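Local coordinates for Glyoxalase/Bleomycin resistance protein/dioxygenase domain (Frankia sp., PDB 2RK0) that is of unconfirmed activity but belongs to the glyoxalase/bleomycin resistance protein/dioxygenase superfamily, whose members are mostly metal-dependent enzymes or antibiotic-binding proteins, at residues S82-D85 with L86-E90; C20-Y23 with T24-D28. One frame throughout, in Å; residues are numbered along the deposited sequence.

Contact 1. Residues S82-D85 with L86-E90; sequences SMTD and LDVLE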
loop_
_atom_site.group_PDB
_atom_site.type_symbol
_atom_site.label_atom_id
_atom_site.label_comp_id
_atom_site.label_asym_id
_atom_site.label_seq_id
_atom_site.Cartn_x
_atom_site.Cartn_y
_atom_site.Cartn_z
ATOM N N SER A 82 -12.394 9.315 -13.641
ATOM C CA SER A 82 -13.606 9.090 -14.422
ATOM C C SER A 82 -13.741 7.640 -14.846
ATOM O O SER A 82 -12.813 6.859 -14.688
ATOM C CB SER A 82 -13.592 9.965 -15.673
ATOM O OG SER A 82 -12.575 9.525 -16.549
HETATM N N MSE A 83 -14.905 7.300 -15.388
HETATM C CA MSE A 83 -15.182 5.955 -15.862
HETATM C C MSE A 83 -14.207 5.587 -16.984
HETATM O O MSE A 83 -13.788 4.440 -17.099
HETATM C CB MSE A 83 -16.616 5.868 -16.391
HETATM C CG MSE A 83 -17.061 4.461 -16.745
HETATM SE SE MSE A 83 -17.319 3.431 -15.133
HETATM C CE MSE A 83 -18.892 4.294 -14.398
ATOM N N THR A 84 -13.851 6.570 -17.808
ATOM C CA THR A 84 -12.931 6.335 -18.915
ATOM C C THR A 84 -11.616 5.758 -18.410
ATOM O O THR A 84 -11.015 4.914 -19.070
ATOM C CB THR A 84 -12.664 7.630 -19.703
ATOM O OG1 THR A 84 -13.870 8.031 -20.371
ATOM C CG2 THR A 84 -11.575 7.410 -20.736
ATOM N N ASP A 85 -11.172 6.203 -17.240
ATOM C CA ASP A 85 -9.944 5.676 -16.669
ATOM C C ASP A 85 -10.086 4.164 -16.467
ATOM O O ASP A 85 -9.163 3.400 -16.747
ATOM C CB ASP A 85 -9.639 6.348 -15.327
ATOM C CG ASP A 85 -9.213 7.793 -15.485
ATOM O OD1 ASP A 85 -8.415 8.072 -16.407
ATOM O OD2 ASP A 85 -9.662 8.639 -14.680
ATOM N N LEU A 86 -11.245 3.739 -15.978
ATOM C CA LEU A 86 -11.504 2.319 -15.747
ATOM C C LEU A 86 -11.611 1.572 -17.068
ATOM O O LEU A 86 -11.118 0.451 -17.198
ATOM C CB LEU A 86 -12.801 2.141 -14.940
ATOM C CG LEU A 86 -12.741 2.696 -13.507
ATOM C CD1 LEU A 86 -14.017 2.356 -12.754
ATOM C CD2 LEU A 86 -11.531 2.114 -12.782
ATOM N N ASP A 87 -12.261 2.197 -18.045
ATOM C CA ASP A 87 -12.435 1.587 -19.358
ATOM C C ASP A 87 -11.070 1.335 -19.974
ATOM O O ASP A 87 -10.827 0.278 -20.542
ATOM C CB ASP A 87 -13.238 2.504 -20.294
ATOM C CG ASP A 87 -14.663 2.735 -19.821
ATOM O OD1 ASP A 87 -15.143 1.976 -18.950
ATOM O OD2 ASP A 87 -15.306 3.679 -20.334
ATOM N N VAL A 88 -10.180 2.314 -19.848
ATOM C CA VAL A 88 -8.841 2.190 -20.404
ATOM C C VAL A 88 -8.050 1.089 -19.696
ATOM O O VAL A 88 -7.354 0.297 -20.343
ATOM C CB VAL A 88 -8.075 3.530 -20.312
ATOM C CG1 VAL A 88 -6.634 3.345 -20.771
ATOM C CG2 VAL A 88 -8.772 4.592 -21.176
ATOM N N LEU A 89 -8.156 1.036 -18.371
ATOM C CA LEU A 89 -7.459 0.007 -17.602
ATOM C C LEU A 89 -7.908 -1.386 -18.047
ATOM O O LEU A 89 -7.086 -2.273 -18.261
ATOM C CB LEU A 89 -7.740 0.163 -16.105
ATOM C CG LEU A 89 -6.808 1.046 -15.281
ATOM C CD1 LEU A 89 -7.372 1.233 -13.877
ATOM C CD2 LEU A 89 -5.429 0.405 -15.227
ATOM N N GLU A 90 -9.216 -1.584 -18.169
ATOM C CA GLU A 90 -9.718 -2.890 -18.589
ATOM C C GLU A 90 -9.164 -3.271 -19.957
ATOM O O GLU A 90 -8.805 -4.420 -20.192
ATOM C CB GLU A 90 -11.247 -2.891 -18.648
ATOM C CG GLU A 90 -11.934 -3.021 -17.311
ATOM C CD GLU A 90 -13.420 -3.274 -17.467
ATOM O OE1 GLU A 90 -13.791 -4.259 -18.138
ATOM O OE2 GLU A 90 -14.222 -2.494 -16.920
#

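Contact 2. Residues C20-Y23 with T24-D28; sequences CRWY and TEILD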
loop_
_atom_site.group_PDB
_atom_site.type_symbol
_atom_site.label_atom_id
_atom_site.label_comp_id
_atom_site.label_asym_id
_atom_site.label_seq_id
_atom_site.Cartn_x
_atom_site.Cartn_y
_atom_site.Cartn_z
ATOM N N CYS A 20 8.631 -3.869 -14.032
ATOM C CA CYS A 20 8.794 -2.524 -14.565
ATOM C C CYS A 20 7.975 -2.390 -15.832
ATOM O O CYS A 20 7.260 -1.412 -16.013
ATOM C CB CYS A 20 10.264 -2.239 -14.868
ATOM S SG CYS A 20 11.274 -2.009 -13.395
ATOM N N ARG A 21 8.089 -3.374 -16.716
ATOM C CA ARG A 21 7.333 -3.345 -17.956
ATOM C C ARG A 21 5.826 -3.431 -17.688
ATOM O O ARG A 21 5.032 -2.748 -18.336
ATOM C CB ARG A 21 7.764 -4.496 -18.866
ATOM C CG ARG A 21 9.107 -4.282 -19.550
ATOM C CD ARG A 21 9.340 -5.351 -20.610
ATOM N NE ARG A 21 9.787 -6.618 -20.040
ATOM C CZ ARG A 21 11.043 -6.871 -19.684
ATOM N NH1 ARG A 21 11.980 -5.944 -19.843
ATOM N NH2 ARG A 21 11.362 -8.050 -19.166
ATOM N N TRP A 22 5.436 -4.258 -16.724
ATOM C CA TRP A 22 4.023 -4.407 -16.409
ATOM C C TRP A 22 3.433 -3.093 -15.903
ATOM O O TRP A 22 2.404 -2.632 -16.389
ATOM C CB TRP A 22 3.812 -5.481 -15.340
ATOM C CG TRP A 22 2.367 -5.878 -15.199
ATOM C CD1 TRP A 22 1.730 -6.885 -15.866
ATOM C CD2 TRP A 22 1.368 -5.238 -14.391
ATOM N NE1 TRP A 22 0.400 -6.912 -15.526
ATOM C CE2 TRP A 22 0.149 -5.915 -14.623
ATOM C CE3 TRP A 22 1.383 -4.159 -13.492
ATOM C CZ2 TRP A 22 -1.046 -5.551 -13.991
ATOM C CZ3 TRP A 22 0.192 -3.800 -12.864
ATOM C CH2 TRP A 22 -1.003 -4.496 -13.118
ATOM N N TYR A 23 4.081 -2.489 -14.917
ATOM C CA TYR A 23 3.565 -1.247 -14.380
ATOM C C TYR A 23 3.585 -0.113 -15.403
ATOM O O TYR A 23 2.665 0.705 -15.451
ATOM C CB TYR A 23 4.334 -0.859 -13.113
ATOM C CG TYR A 23 3.834 -1.603 -11.897
ATOM C CD1 TYR A 23 4.254 -2.905 -11.618
ATOM C CD2 TYR A 23 2.851 -1.042 -11.086
ATOM C CE1 TYR A 23 3.693 -3.633 -10.555
ATOM C CE2 TYR A 23 2.287 -1.754 -10.035
ATOM C CZ TYR A 23 2.703 -3.045 -9.773
ATOM O OH TYR A 23 2.101 -3.744 -8.749
ATOM N N THR A 24 4.622 -0.079 -16.232
ATOM C CA THR A 24 4.741 0.962 -17.249
ATOM C C THR A 24 3.580 0.861 -18.222
ATOM O O THR A 24 2.881 1.841 -18.487
ATOM C CB THR A 24 6.067 0.824 -18.033
ATOM O OG1 THR A 24 7.167 0.976 -17.125
ATOM C CG2 THR A 24 6.170 1.892 -19.134
ATOM N N GLU A 25 3.373 -0.346 -18.733
ATOM C CA GLU A 25 2.321 -0.629 -19.699
ATOM C C GLU A 25 0.890 -0.478 -19.179
ATOM O O GLU A 25 0.025 0.071 -19.869
ATOM C CB GLU A 25 2.514 -2.047 -20.238
ATOM C CG GLU A 25 1.564 -2.432 -21.353
ATOM C CD GLU A 25 1.918 -3.783 -21.958
ATOM O OE1 GLU A 25 3.094 -3.960 -22.341
ATOM O OE2 GLU A 25 1.024 -4.655 -22.051
ATOM N N ILE A 26 0.641 -0.969 -17.967
ATOM C CA ILE A 26 -0.695 -0.913 -17.378
ATOM C C ILE A 26 -1.073 0.393 -16.686
ATOM O O ILE A 26 -2.144 0.932 -16.928
ATOM C CB ILE A 26 -0.892 -2.047 -16.345
ATOM C CG1 ILE A 26 -0.599 -3.407 -16.991
ATOM C CG2 ILE A 26 -2.306 -1.980 -15.761
ATOM C CD1 ILE A 26 -1.471 -3.725 -18.199
ATOM N N LEU A 27 -0.201 0.897 -15.822
ATOM C CA LEU A 27 -0.516 2.109 -15.073
ATOM C C LEU A 27 0.268 3.348 -15.478
ATOM O O LEU A 27 0.213 4.365 -14.789
ATOM C CB LEU A 27 -0.312 1.849 -13.576
ATOM C CG LEU A 27 -1.046 0.639 -12.996
ATOM C CD1 LEU A 27 -0.574 0.388 -11.568
ATOM C CD2 LEU A 27 -2.547 0.871 -13.037
ATOM N N ASP A 28 0.984 3.274 -16.594
ATOM C CA ASP A 28 1.777 4.413 -17.047
ATOM C C ASP A 28 2.789 4.805 -15.995
ATOM O O ASP A 28 3.147 5.974 -15.859
ATOM C CB ASP A 28 0.893 5.619 -17.363
ATOM C CG ASP A 28 0.034 5.396 -18.583
ATOM O OD1 ASP A 28 0.587 4.925 -19.596
ATOM O OD2 ASP A 28 -1.176 5.695 -18.521
#

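Contact 1. Residues S82-D85 with L86-E90
The opening turns of helix 83-96, the helix of the second beta-alpha-beta-beta-beta module, bring Met-83, Thr-84 and Asp-85 against Leu-86, Asp-87, Val-88 and Leu-89. Three regular i to i+4 bonds hold the backbone: Asp-87 N to Met-83 O at 2.9 Å, Val-88 N to Thr-84 O at 2.8 Å and Leu-89 N to Asp-85 O at 3.0 Å. The Met-83 carbonyl also receives a weak bond from the amide of Leu-86.

The side-chain pairs Met-83/Asp-87 and Thr-84/Val-88 keep the same spacing, whereas Met-83 and Leu-86 are three residues apart. In selenomethionine Met-83, CG anti to its own N (chi1 -173°) and a bend at chi2 bring SE to 4.2 Å from Leu-86 CD1, and the bend at chi3 turns CE. Met-83 CG meanwhile lies 3.8 Å from Asp-87 OD1, so CG borders the acid and SE the leucine. On another side of the helix the methyls Thr-84 CG2 and Val-88 CG2 touch at 4.0 Å as the two branched side chains cross at a slant. Met-83 and Leu-86 both rest on Trp-110 of strand 109-115 and Leu-126 of strand 121-127.

Asp-85 turns its carboxylate back toward the start of the helix. Ser-82 N donates to Asp-85 OD2 over 3.0 Å, arriving on the anti side and 32° out of the carboxylate plane, an arrangement that recalls one half of a capping box. The same oxygen takes a bond from Ser-2 N of the second subunit and a weak one from Glu-81 N. The two local amides hold it at the helix start, while Ser-2 N links it to the partner chain. With these donors and the amino end of the helix so near, Asp-85 would probably be stabilised as a carboxylate anion.

Contact 2. Residues C20-Y23 with T24-D28
Ile-26 lays its CG1 branch over one face of the Trp-22 indole, a CH-pi contact with CG1 3.6 Å from the centroid of the six-membered ring and 15° off its normal. The ring is brought there because Trp-22 CG stands anti to the backbone N (chi1 -168°), sending the indole along the helix toward the next turn. Ile-26 CG2 reaches the outer rim as well, 3.9 Å from Trp-22 CH2.

The Tyr-23 ring is turned against the indole rather than stacked flat on it: Trp-22 CE3 sits 3.6 Å above the phenol plane, toward its rim, while Tyr-23 CG lies at the indole edge. Leu-27 runs alongside Tyr-23, pointing the same way, and Leu-27 CD1 approaches the ring obliquely at 3.7 Å from Tyr-23 CD2.

On a different side of the helix from Trp-22 and Ile-26, Cys-20 O is gripped twice by one residue. Thr-24 OG1 donates at 2.6 Å from above the carbonyl plane, and Thr-24 N donates at 3.0 Å from the other face. Trp-29 O is a weak second partner of the hydroxyl, whose one hydrogen could only be shared.

Residues 20-27 form the C-terminal half of helix 16-27, in the first beta-alpha-beta-beta-beta module. Asp-28, with positive phi, leaves the helix and forms a salt bridge to Arg-92, which also donates to Ile-26 O. Tyr-23 OH bonds to Asp-116, and Tyr-23 and Cys-20 both touch Leu-55 of strand 52-58. Ile-26 and Leu-27 meet helix 83-96 at Leu-89, and Leu-27 also packs on Leu-3 of the second subunit.

Overall arrangement
Contacts 1 and 2 lie on the equivalent helices of the two beta-alpha-beta-beta-beta modules, each helix set against a four-stranded sheet of order 1-4-3-2. Their centres are about 15 Å apart, yet the segments meet directly where Leu-89 CD2 of contact 1 comes within 3.6 Å of Leu-27 CD2 of contact 2. The polar link between the helices through Arg-92 lies about one turn beyond Leu-89. Both contacts also reach the amino-terminal segment of the second subunit. In this superfamily the curved sheets usually enclose the metal or ligand pocket, with the helices outside, so neither contact is likely to line it.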